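Local coordinates for protein MIP07328p (Drosophila melanogaster, PDB 6FKK) that acts as an axon guidance cue of the semaphorin family, a chemorepellent that binds semaphorin receptors, probably through its extracellular sema domain, at residues L86-L91 and G143-S148; S249-R254 and N356-H361; L382-T387 and S408-G413; R432-V437 and S522-K527. All coordinates share one frame; numbering follows the deposited sequence.

Interaction 1 (L86-L91 and G143-S148); sequences LRVYAL and GLCPYS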
# COMPACT_ATOMS: atom_id res chain seq x y z
N LEU A 86 -5.61 18.43 -2.27
CA LEU A 86 -6.38 17.71 -1.27
C LEU A 86 -5.82 16.30 -1.10
O LEU A 86 -5.58 15.59 -2.08
CB LEU A 86 -7.86 17.65 -1.66
CG LEU A 86 -8.67 18.93 -1.41
CD1 LEU A 86 -8.42 19.98 -2.48
CD2 LEU A 86 -10.15 18.60 -1.30
N ARG A 87 -5.60 15.90 0.16
CA ARG A 87 -4.90 14.66 0.44
C ARG A 87 -5.52 13.82 1.55
O ARG A 87 -5.03 12.71 1.79
CB ARG A 87 -3.43 14.95 0.81
CG ARG A 87 -2.56 15.36 -0.36
CD ARG A 87 -2.32 14.18 -1.29
NE ARG A 87 -1.44 14.51 -2.40
CZ ARG A 87 -1.87 14.87 -3.61
NH1 ARG A 87 -3.17 14.94 -3.86
NH2 ARG A 87 -0.99 15.16 -4.56
N VAL A 88 -6.56 14.29 2.23
CA VAL A 88 -7.15 13.57 3.35
C VAL A 88 -8.66 13.63 3.24
O VAL A 88 -9.24 14.72 3.19
CB VAL A 88 -6.70 14.14 4.71
CG1 VAL A 88 -7.41 13.41 5.85
CG2 VAL A 88 -5.19 14.04 4.87
N TYR A 89 -9.31 12.46 3.20
CA TYR A 89 -10.76 12.36 3.22
C TYR A 89 -11.19 11.31 4.23
O TYR A 89 -10.55 10.26 4.36
CB TYR A 89 -11.33 12.01 1.84
CG TYR A 89 -12.76 11.50 1.89
CD1 TYR A 89 -13.82 12.38 2.08
CD2 TYR A 89 -13.05 10.15 1.76
CE1 TYR A 89 -15.13 11.92 2.14
CE2 TYR A 89 -14.35 9.69 1.82
CZ TYR A 89 -15.39 10.58 2.01
OH TYR A 89 -16.68 10.12 2.06
N ALA A 90 -12.27 11.59 4.95
CA ALA A 90 -12.82 10.65 5.92
C ALA A 90 -14.29 10.96 6.13
O ALA A 90 -14.68 12.12 6.25
CB ALA A 90 -12.06 10.72 7.25
N LEU A 91 -15.11 9.91 6.16
CA LEU A 91 -16.54 10.03 6.44
C LEU A 91 -16.72 9.85 7.94
O LEU A 91 -16.69 8.73 8.46
CB LEU A 91 -17.33 9.00 5.64
CG LEU A 91 -18.85 8.97 5.81
CD1 LEU A 91 -19.47 10.29 5.40
CD2 LEU A 91 -19.45 7.82 5.02
N GLY A 143 0.60 18.53 11.30
CA GLY A 143 0.72 17.17 11.78
C GLY A 143 -0.38 16.24 11.34
O GLY A 143 -0.22 15.02 11.48
N LEU A 144 -1.49 16.76 10.83
CA LEU A 144 -2.58 15.93 10.33
C LEU A 144 -2.61 15.83 8.81
O LEU A 144 -3.24 14.90 8.28
CB LEU A 144 -3.93 16.47 10.83
CG LEU A 144 -4.21 16.33 12.33
CD1 LEU A 144 -5.49 17.05 12.70
CD2 LEU A 144 -4.31 14.86 12.70
N CYS A 145 -1.96 16.75 8.11
CA CYS A 145 -1.97 16.81 6.66
C CYS A 145 -0.59 17.25 6.18
O CYS A 145 0.06 18.07 6.84
CB CYS A 145 -3.04 17.79 6.16
SG CYS A 145 -3.40 17.67 4.39
N PRO A 146 -0.12 16.72 5.05
CA PRO A 146 1.20 17.12 4.55
C PRO A 146 1.18 18.52 3.96
O PRO A 146 0.13 19.09 3.66
CB PRO A 146 1.52 16.06 3.49
CG PRO A 146 0.18 15.59 3.04
CD PRO A 146 -0.69 15.61 4.26
N TYR A 147 2.38 19.07 3.78
CA TYR A 147 2.54 20.40 3.21
C TYR A 147 2.70 20.36 1.69
O TYR A 147 2.34 21.33 1.02
CB TYR A 147 3.77 21.09 3.81
CG TYR A 147 3.61 21.51 5.26
CD1 TYR A 147 3.58 20.57 6.28
CD2 TYR A 147 3.53 22.85 5.60
CE1 TYR A 147 3.45 20.95 7.60
CE2 TYR A 147 3.40 23.24 6.92
CZ TYR A 147 3.36 22.29 7.91
OH TYR A 147 3.24 22.67 9.23
N SER A 148 3.23 19.27 1.15
CA SER A 148 3.56 19.14 -0.26
C SER A 148 2.77 18.00 -0.89
O SER A 148 2.41 17.04 -0.21
CB SER A 148 5.06 18.89 -0.43
OG SER A 148 5.40 18.64 -1.78
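Residues 86-91 form an edge strand of the four-stranded antiparallel sheet completed by strands 97-101, 108-112 and 135-140. Residues 143-148 are irregular chain that leaves strand 135-140, at the other edge, for strand 154-158, consistent with a link between consecutive propeller blades. The backbones stay apart, with 6.9 Å between Val88 CA and Cys145 CA at the closest point, and no hydrogen bond joins them. The strand carries a classic beta bulge: Arg87 and Val88 both face Cys100, and Arg87 has a psi of only -5°. As a result two consecutive side chains start toward the loop. Val88 directs CG2, the methyl beside its backbone N, at the loop, 4.0 Å from Leu144 O and 4.1 Å from Cys145 SG. The sulfur lies anti to its own backbone N (chi1 -167°) and also touches Cys100, so that Val88, Cys145 and Cys100 pack together. Arg87 meets the proline with the first part of its chain, CB 4.3 Å and CG 4.4 Å from Pro146 CG. A bend about the CB-CG bond (chi2 -70°) then turns the arginine back along its own strand. There NH1 gives a hydrogen bond of 3.1 Å to Leu86 O, approaching from above the carbonyl plane, while NH2 binds Tyr27 O. The loop side is held separately, Ser164 OG bonding to Gly143 O. The contact is thus mainly apolar and fairly loose, methyl against sulfur and a carbonyl oxygen, with the proline ring beside the arginine chain, whereas the guanidinium is spent on backbone carbonyls around it.

Interaction 2 (S249-R254 and N356-H361); sequences SFLKAR and NFIKNH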
# COMPACT_ATOMS: atom_id res chain seq x y z
N SER A 249 2.77 3.19 23.31
CA SER A 249 2.59 1.90 22.66
C SER A 249 3.22 1.86 21.28
O SER A 249 2.84 1.01 20.46
CB SER A 249 1.10 1.57 22.54
OG SER A 249 0.43 2.51 21.73
N PHE A 250 4.17 2.74 20.98
CA PHE A 250 4.79 2.77 19.66
C PHE A 250 5.89 1.72 19.58
O PHE A 250 6.89 1.79 20.31
CB PHE A 250 5.36 4.16 19.36
CG PHE A 250 5.99 4.26 18.00
CD1 PHE A 250 5.22 4.52 16.88
CD2 PHE A 250 7.36 4.11 17.84
CE1 PHE A 250 5.80 4.62 15.62
CE2 PHE A 250 7.95 4.20 16.59
CZ PHE A 250 7.16 4.46 15.48
N LEU A 251 5.70 0.74 18.70
CA LEU A 251 6.70 -0.28 18.41
C LEU A 251 6.81 -0.43 16.90
O LEU A 251 5.87 -0.13 16.16
CB LEU A 251 6.34 -1.62 19.05
CG LEU A 251 6.26 -1.67 20.57
CD1 LEU A 251 5.76 -3.03 21.03
CD2 LEU A 251 7.62 -1.38 21.17
N LYS A 252 7.97 -0.90 16.44
CA LYS A 252 8.18 -1.14 15.02
C LYS A 252 9.07 -2.36 14.84
O LYS A 252 9.87 -2.71 15.71
CB LYS A 252 8.79 0.07 14.31
CG LYS A 252 10.14 0.51 14.84
CD LYS A 252 10.65 1.71 14.06
CE LYS A 252 12.00 2.19 14.57
NZ LYS A 252 12.49 3.38 13.82
N ALA A 253 8.92 -3.01 13.69
CA ALA A 253 9.71 -4.17 13.32
C ALA A 253 10.09 -4.07 11.86
O ALA A 253 9.39 -3.44 11.06
CB ALA A 253 8.94 -5.47 13.58
N ARG A 254 11.21 -4.68 11.51
CA ARG A 254 11.67 -4.67 10.13
C ARG A 254 10.89 -5.69 9.31
O ARG A 254 10.54 -6.76 9.79
CB ARG A 254 13.17 -4.99 10.06
CG ARG A 254 13.72 -4.97 8.64
CD ARG A 254 15.16 -5.43 8.59
NE ARG A 254 15.68 -5.41 7.23
CZ ARG A 254 16.89 -5.83 6.88
NH1 ARG A 254 17.72 -6.30 7.80
NH2 ARG A 254 17.28 -5.78 5.61
N ASN A 356 9.54 5.31 29.50
CA ASN A 356 10.87 5.58 28.98
C ASN A 356 11.48 4.35 28.32
O ASN A 356 12.26 4.48 27.36
CB ASN A 356 11.79 6.08 30.09
CG ASN A 356 11.60 7.56 30.39
OD1 ASN A 356 12.08 8.42 29.65
ND2 ASN A 356 10.91 7.86 31.49
N PHE A 357 11.13 3.15 28.79
CA PHE A 357 11.67 1.94 28.19
C PHE A 357 11.21 1.79 26.75
O PHE A 357 12.02 1.58 25.84
CB PHE A 357 11.27 0.72 29.02
CG PHE A 357 11.78 -0.58 28.47
CD1 PHE A 357 13.02 -1.07 28.86
CD2 PHE A 357 11.03 -1.32 27.57
CE1 PHE A 357 13.50 -2.26 28.36
CE2 PHE A 357 11.50 -2.51 27.07
CZ PHE A 357 12.74 -2.99 27.46
N ILE A 358 9.90 1.89 26.52
CA ILE A 358 9.38 1.73 25.16
C ILE A 358 9.80 2.88 24.27
O ILE A 358 9.84 2.73 23.04
CB ILE A 358 7.85 1.56 25.19
CG1 ILE A 358 7.35 1.00 23.85
CG2 ILE A 358 7.17 2.89 25.49
CD1 ILE A 358 5.86 0.77 23.81
N LYS A 359 10.14 4.04 24.85
CA LYS A 359 10.74 5.11 24.06
C LYS A 359 12.20 4.81 23.74
O LYS A 359 12.71 5.26 22.71
CB LYS A 359 10.62 6.44 24.80
CG LYS A 359 9.20 6.94 24.97
CD LYS A 359 9.18 8.30 25.64
CE LYS A 359 7.77 8.86 25.71
NZ LYS A 359 7.74 10.26 26.22
N ASN A 360 12.88 4.07 24.61
CA ASN A 360 14.28 3.73 24.38
C ASN A 360 14.44 2.52 23.47
O ASN A 360 15.44 2.41 22.76
CB ASN A 360 15.00 3.47 25.70
CG ASN A 360 15.14 4.73 26.54
OD1 ASN A 360 15.23 5.84 26.01
ND2 ASN A 360 15.17 4.56 27.86
N HIS A 361 13.47 1.60 23.47
CA HIS A 361 13.54 0.37 22.68
C HIS A 361 12.29 0.21 21.84
O HIS A 361 11.47 -0.68 22.09
CB HIS A 361 13.74 -0.84 23.59
CG HIS A 361 14.77 -0.65 24.66
ND1 HIS A 361 14.48 -0.05 25.87
CD2 HIS A 361 16.08 -0.97 24.71
CE1 HIS A 361 15.57 -0.01 26.61
NE2 HIS A 361 16.56 -0.56 25.93
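Ile358 does almost all the touching from helix 352-360, and its extended arm lies over the chain at the start of strand 251-259. Its CD1 ends 3.6 Å from Ser249 CA, and CG1 sits 3.7 Å from Phe250 O and 3.6 Å from Leu251 CD2. The Leu251 and Ile358 side chains cross at about a right angle, so the leucine meets the isoleucine chiefly with its CD2 methyl. The torsions explain the reach: chi1 (-164°) sets CG1 of Ile358 anti to the backbone N, and an extended chi2 (178°) carries CD1 on to Ser249. Leu251 CD2 also comes within 4.0 Å of His361 O, just past the helix end, and the same leucine touches Phe313. An alanine in place of Ile358 would remove CG1, CG2 and CD1 and would probably cost most of the apolar contact between the helix and the chain entering the strand. In the second shell, His361 ND1 donates to Phe357 O at 3.0 Å, and His361 N donates to the same oxygen, so two bonds grip this carbonyl. His361 ND1 lies 3.4 Å above the plane of the Phe357 ring, offset toward its rim. On the strand side, Ser249 OG bonds to Cys233 N and to Asp236 OD2, and Phe250 packs on Ala230 and Val232. On the helix, Lys359 forms a salt bridge with Glu185. The helix belongs to the long excursion between strands 298-305 and 377-380, antiparallel partners in the sheet. Such an insertion is consistent with the extrusion known from sema-domain propellers, here packed against strand 251-259.

Interaction 3 (L382-T387 and S408-G413); sequences LHHRLT and SGTDDG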
# COMPACT_ATOMS: atom_id res chain seq x y z
N LEU A 382 16.32 -4.98 -14.86
CA LEU A 382 15.37 -4.54 -15.86
C LEU A 382 15.30 -3.02 -15.88
O LEU A 382 15.66 -2.35 -14.90
CB LEU A 382 13.98 -5.13 -15.61
CG LEU A 382 13.92 -6.65 -15.59
CD1 LEU A 382 12.52 -7.14 -15.27
CD2 LEU A 382 14.41 -7.22 -16.91
N HIS A 383 14.84 -2.47 -17.00
CA HIS A 383 14.78 -1.03 -17.20
C HIS A 383 13.54 -0.39 -16.57
O HIS A 383 13.16 0.71 -16.97
CB HIS A 383 14.84 -0.70 -18.69
CG HIS A 383 16.14 -1.08 -19.34
ND1 HIS A 383 17.36 -0.70 -18.84
CD2 HIS A 383 16.39 -1.81 -20.45
CE1 HIS A 383 18.32 -1.18 -19.61
NE2 HIS A 383 17.76 -1.86 -20.60
N HIS A 384 12.91 -1.05 -15.60
CA HIS A 384 11.77 -0.48 -14.91
C HIS A 384 11.65 -1.09 -13.53
O HIS A 384 12.12 -2.20 -13.27
CB HIS A 384 10.47 -0.68 -15.70
CG HIS A 384 10.13 -2.12 -15.95
ND1 HIS A 384 10.27 -2.72 -17.18
CD2 HIS A 384 9.63 -3.07 -15.13
CE1 HIS A 384 9.89 -3.98 -17.11
NE2 HIS A 384 9.50 -4.22 -15.87
N ARG A 385 11.01 -0.34 -12.63
CA ARG A 385 10.77 -0.78 -11.26
C ARG A 385 9.27 -0.85 -11.00
O ARG A 385 8.49 -0.10 -11.59
CB ARG A 385 11.42 0.17 -10.25
CG ARG A 385 12.93 0.33 -10.39
CD ARG A 385 13.44 1.45 -9.49
NE ARG A 385 14.90 1.55 -9.50
CZ ARG A 385 15.69 0.99 -8.59
NH1 ARG A 385 15.16 0.30 -7.59
NH2 ARG A 385 17.01 1.13 -8.67
N LEU A 386 8.88 -1.75 -10.11
CA LEU A 386 7.48 -1.85 -9.70
C LEU A 386 7.13 -0.71 -8.76
O LEU A 386 7.95 -0.28 -7.94
CB LEU A 386 7.20 -3.19 -9.03
CG LEU A 386 7.40 -4.46 -9.88
CD1 LEU A 386 7.04 -5.69 -9.06
CD2 LEU A 386 6.59 -4.41 -11.16
N THR A 387 5.89 -0.22 -8.87
CA THR A 387 5.48 0.97 -8.12
C THR A 387 4.13 0.82 -7.42
O THR A 387 3.92 1.45 -6.38
CB THR A 387 5.43 2.19 -9.06
OG1 THR A 387 4.53 1.94 -10.14
CG2 THR A 387 6.82 2.50 -9.62
N SER A 408 0.36 -5.53 -10.51
CA SER A 408 1.47 -4.67 -10.14
C SER A 408 1.78 -3.72 -11.29
O SER A 408 1.80 -4.13 -12.45
CB SER A 408 2.71 -5.49 -9.78
OG SER A 408 3.75 -4.67 -9.29
N GLY A 409 2.03 -2.46 -10.95
CA GLY A 409 2.37 -1.46 -11.95
C GLY A 409 3.82 -1.03 -11.88
O GLY A 409 4.49 -1.25 -10.87
N THR A 410 4.31 -0.39 -12.93
CA THR A 410 5.70 0.04 -13.02
C THR A 410 5.78 1.54 -13.24
O THR A 410 4.79 2.21 -13.57
CB THR A 410 6.43 -0.69 -14.17
OG1 THR A 410 5.95 -0.20 -15.43
CG2 THR A 410 6.19 -2.18 -14.09
N ASP A 411 6.98 2.09 -13.04
CA ASP A 411 7.26 3.46 -13.44
C ASP A 411 7.32 3.61 -14.96
O ASP A 411 7.35 4.74 -15.46
CB ASP A 411 8.57 3.94 -12.81
CG ASP A 411 9.76 3.05 -13.15
OD1 ASP A 411 9.59 2.09 -13.93
OD2 ASP A 411 10.86 3.30 -12.62
N ASP A 412 7.35 2.49 -15.68
CA ASP A 412 7.31 2.50 -17.14
C ASP A 412 5.90 2.71 -17.67
O ASP A 412 5.72 3.23 -18.77
CB ASP A 412 7.90 1.18 -17.66
CG ASP A 412 8.27 1.23 -19.13
OD1 ASP A 412 8.02 2.26 -19.79
OD2 ASP A 412 8.83 0.24 -19.63
N GLY A 413 4.89 2.33 -16.89
CA GLY A 413 3.51 2.35 -17.34
C GLY A 413 2.93 0.99 -17.66
O GLY A 413 1.83 0.93 -18.23
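Ser408, on strand 402-410, meets Leu386 with its hydroxyl: OG is 3.4 Å from Leu386 CD2 but makes its hydrogen bond to Ala388 O. Gly409 follows with a main-chain bond, its carbonyl O accepting from Thr387 N at 2.6 Å. Thr410 then pairs with Leu386 as an antiparallel non-hydrogen-bonded pair, the side chains diverging from the bridge. Its methyl CG2 nevertheless bears on both His384 CD2 and Leu386 CD2, each 3.7 Å away, while OG1 turns back to the backbone N of Lys414. Asp411 grips the backbone of Arg385 twice. Its N donates to Arg385 O at 3.0 Å, nearly along the C=O axis, and its OD1 accepts from Arg385 N at 3.1 Å, the donor lying above the carboxylate plane. CG is in the crowded position between backbone N and carbonyl carbon (chi1 56°), which brings OD1 to Arg385 N. An alanine replacing Asp411 would lose the acceptor for Arg385 N and would probably loosen the open end of the hairpin. Asp412 closes the contact, its CB lying 3.7 Å from His384 CB, and Gly413 turns the chain toward strand 414-423 with a positive phi. Two backbone bonds and one from the Asp411 carboxylate therefore hold the open end of this hairpin, the carboxylate substituting for a main-chain acceptor beside the last bridge.

Interaction 4 (R432-V437 and S522-K527); sequences RLKTVV and SLNSTK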
# COMPACT_ATOMS: atom_id res chain seq x y z
N ARG A 432 8.49 -26.09 -4.01
CA ARG A 432 8.86 -25.12 -5.02
C ARG A 432 7.69 -24.19 -5.30
O ARG A 432 6.58 -24.65 -5.62
CB ARG A 432 9.31 -25.80 -6.32
CG ARG A 432 9.72 -24.82 -7.41
CD ARG A 432 10.16 -25.52 -8.68
NE ARG A 432 10.50 -24.56 -9.73
CZ ARG A 432 9.64 -24.06 -10.61
NH1 ARG A 432 8.37 -24.44 -10.57
NH2 ARG A 432 10.04 -23.19 -11.52
N LEU A 433 7.93 -22.89 -5.18
CA LEU A 433 6.95 -21.86 -5.49
C LEU A 433 7.27 -21.27 -6.85
O LEU A 433 8.38 -20.76 -7.06
CB LEU A 433 6.95 -20.77 -4.42
CG LEU A 433 6.25 -19.45 -4.76
CD1 LEU A 433 4.74 -19.64 -4.84
CD2 LEU A 433 6.61 -18.38 -3.75
N LYS A 434 6.32 -21.33 -7.77
CA LYS A 434 6.51 -20.76 -9.10
C LYS A 434 5.53 -19.62 -9.32
O LYS A 434 4.51 -19.49 -8.64
CB LYS A 434 6.35 -21.83 -10.20
CG LYS A 434 4.96 -22.42 -10.34
CD LYS A 434 4.95 -23.44 -11.48
CE LYS A 434 3.56 -24.00 -11.75
NZ LYS A 434 3.58 -24.96 -12.90
N THR A 435 5.86 -18.77 -10.30
CA THR A 435 5.11 -17.55 -10.59
C THR A 435 4.53 -17.66 -11.99
O THR A 435 5.27 -17.63 -12.98
CB THR A 435 6.01 -16.32 -10.46
OG1 THR A 435 6.54 -16.24 -9.13
CG2 THR A 435 5.23 -15.05 -10.77
N VAL A 436 3.21 -17.79 -12.07
CA VAL A 436 2.50 -17.88 -13.34
C VAL A 436 2.15 -16.46 -13.77
O VAL A 436 1.20 -15.86 -13.26
CB VAL A 436 1.26 -18.77 -13.24
CG1 VAL A 436 0.57 -18.86 -14.59
CG2 VAL A 436 1.63 -20.15 -12.71
N VAL A 437 2.93 -15.92 -14.70
CA VAL A 437 2.68 -14.57 -15.21
C VAL A 437 1.54 -14.64 -16.23
O VAL A 437 1.66 -15.30 -17.26
CB VAL A 437 3.94 -13.98 -15.84
CG1 VAL A 437 3.62 -12.66 -16.53
CG2 VAL A 437 5.01 -13.77 -14.78
N SER A 522 -5.68 -24.78 -18.04
CA SER A 522 -4.44 -25.40 -17.58
C SER A 522 -3.58 -24.31 -16.94
O SER A 522 -2.98 -23.50 -17.65
CB SER A 522 -3.71 -26.09 -18.72
OG SER A 522 -2.56 -26.77 -18.24
N LEU A 523 -3.54 -24.30 -15.61
CA LEU A 523 -2.73 -23.33 -14.88
C LEU A 523 -1.40 -23.90 -14.40
O LEU A 523 -0.46 -23.14 -14.19
CB LEU A 523 -3.50 -22.79 -13.67
CG LEU A 523 -4.87 -22.16 -13.92
CD1 LEU A 523 -5.47 -21.67 -12.61
CD2 LEU A 523 -4.76 -21.03 -14.92
N ASN A 524 -1.32 -25.22 -14.22
CA ASN A 524 -0.14 -25.88 -13.65
C ASN A 524 0.74 -26.48 -14.74
O ASN A 524 1.25 -27.60 -14.59
CB ASN A 524 -0.58 -26.94 -12.65
CG ASN A 524 0.52 -27.32 -11.68
OD1 ASN A 524 1.54 -26.63 -11.58
ND2 ASN A 524 0.32 -28.41 -10.95
N SER A 525 0.94 -25.76 -15.84
CA SER A 525 1.70 -26.28 -16.97
C SER A 525 2.47 -25.14 -17.62
O SER A 525 2.39 -23.98 -17.20
CB SER A 525 0.78 -26.96 -17.99
OG SER A 525 -0.11 -26.02 -18.58
N THR A 526 3.22 -25.47 -18.67
CA THR A 526 3.84 -24.46 -19.50
C THR A 526 2.79 -23.79 -20.37
O THR A 526 1.74 -24.37 -20.67
CB THR A 526 4.93 -25.08 -20.38
OG1 THR A 526 5.62 -26.10 -19.65
CG2 THR A 526 5.94 -24.02 -20.81
N LYS A 527 3.07 -22.54 -20.77
CA LYS A 527 2.15 -21.85 -21.66
C LYS A 527 2.05 -22.54 -23.01
O LYS A 527 1.02 -22.43 -23.69
CB LYS A 527 2.58 -20.39 -21.83
CG LYS A 527 2.57 -19.61 -20.53
CD LYS A 527 2.21 -18.15 -20.76
CE LYS A 527 1.72 -17.51 -19.48
NZ LYS A 527 0.88 -16.32 -19.74
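Two lysines, one from each segment, reach across in opposite directions between strand 432-442 and the turn that precedes helix 527-533. Lys434 leaves the strand with CG in the crowded position between backbone N and carbonyl carbon (chi1 66°), then runs fully extended, so that NZ arrives at the tip of Asn524. The bond from NZ to Asn524 OD1 is 2.9 Å long and lies in the plane of the amide carbonyl. Asn524 starts away from the strand, but with CG anti to its backbone N (chi1 -159°) it swings OD1 back to the lysine, and the two side chains cross at about a right angle. Two residues on, Val436 extends from the same face of the strand. Its CG2, beside the backbone N, rests 3.9 Å from Leu523 O, and the valine is also flanked by Gln491. Lys527 makes the return bond: CG is beside the backbone N, and a bend at chi2 (-147°) directs NZ to Val437 O, 2.8 Å away and in the carbonyl plane. That ammonium also binds Ser489 O, so carbonyls of two parts of the chain share it. Within the turn Ser522 OG and Ser525 OG are hydrogen-bonded at 2.6 Å, and Gln491 NE2 donates to Ser525 O, which probably steadies the turn. Across the two segments each ammonium is received by a carbonyl oxygen, and with a methyl-to-carbonyl touch between them, this part of the junction of sema domain and plexin repeat rests chiefly on directional polar bonds.

The four contacts follow one another along the chain without overlap, each closing before the next opens. Interactions 1, 2 and 3 lie within the sema range, a beta-propeller, with centres 26 Å (1 to 2), 27 Å (1 to 3) and 34 Å (2 to 3) apart, and none touches another. Interactions 3 and 4, 22 Å apart between centres, reach the same antiparallel sheet: 382-387 and 408-413 at strands 386-396 and 402-410, and 432-437 on the outermost strand 432-442. That strand faces the plexin repeat, so interaction 4 alone bridges two domains, 42 Å from the centres of interactions 1 and 2. Together they sample a blade connection, an inserted helix, a hairpin and a domain junction.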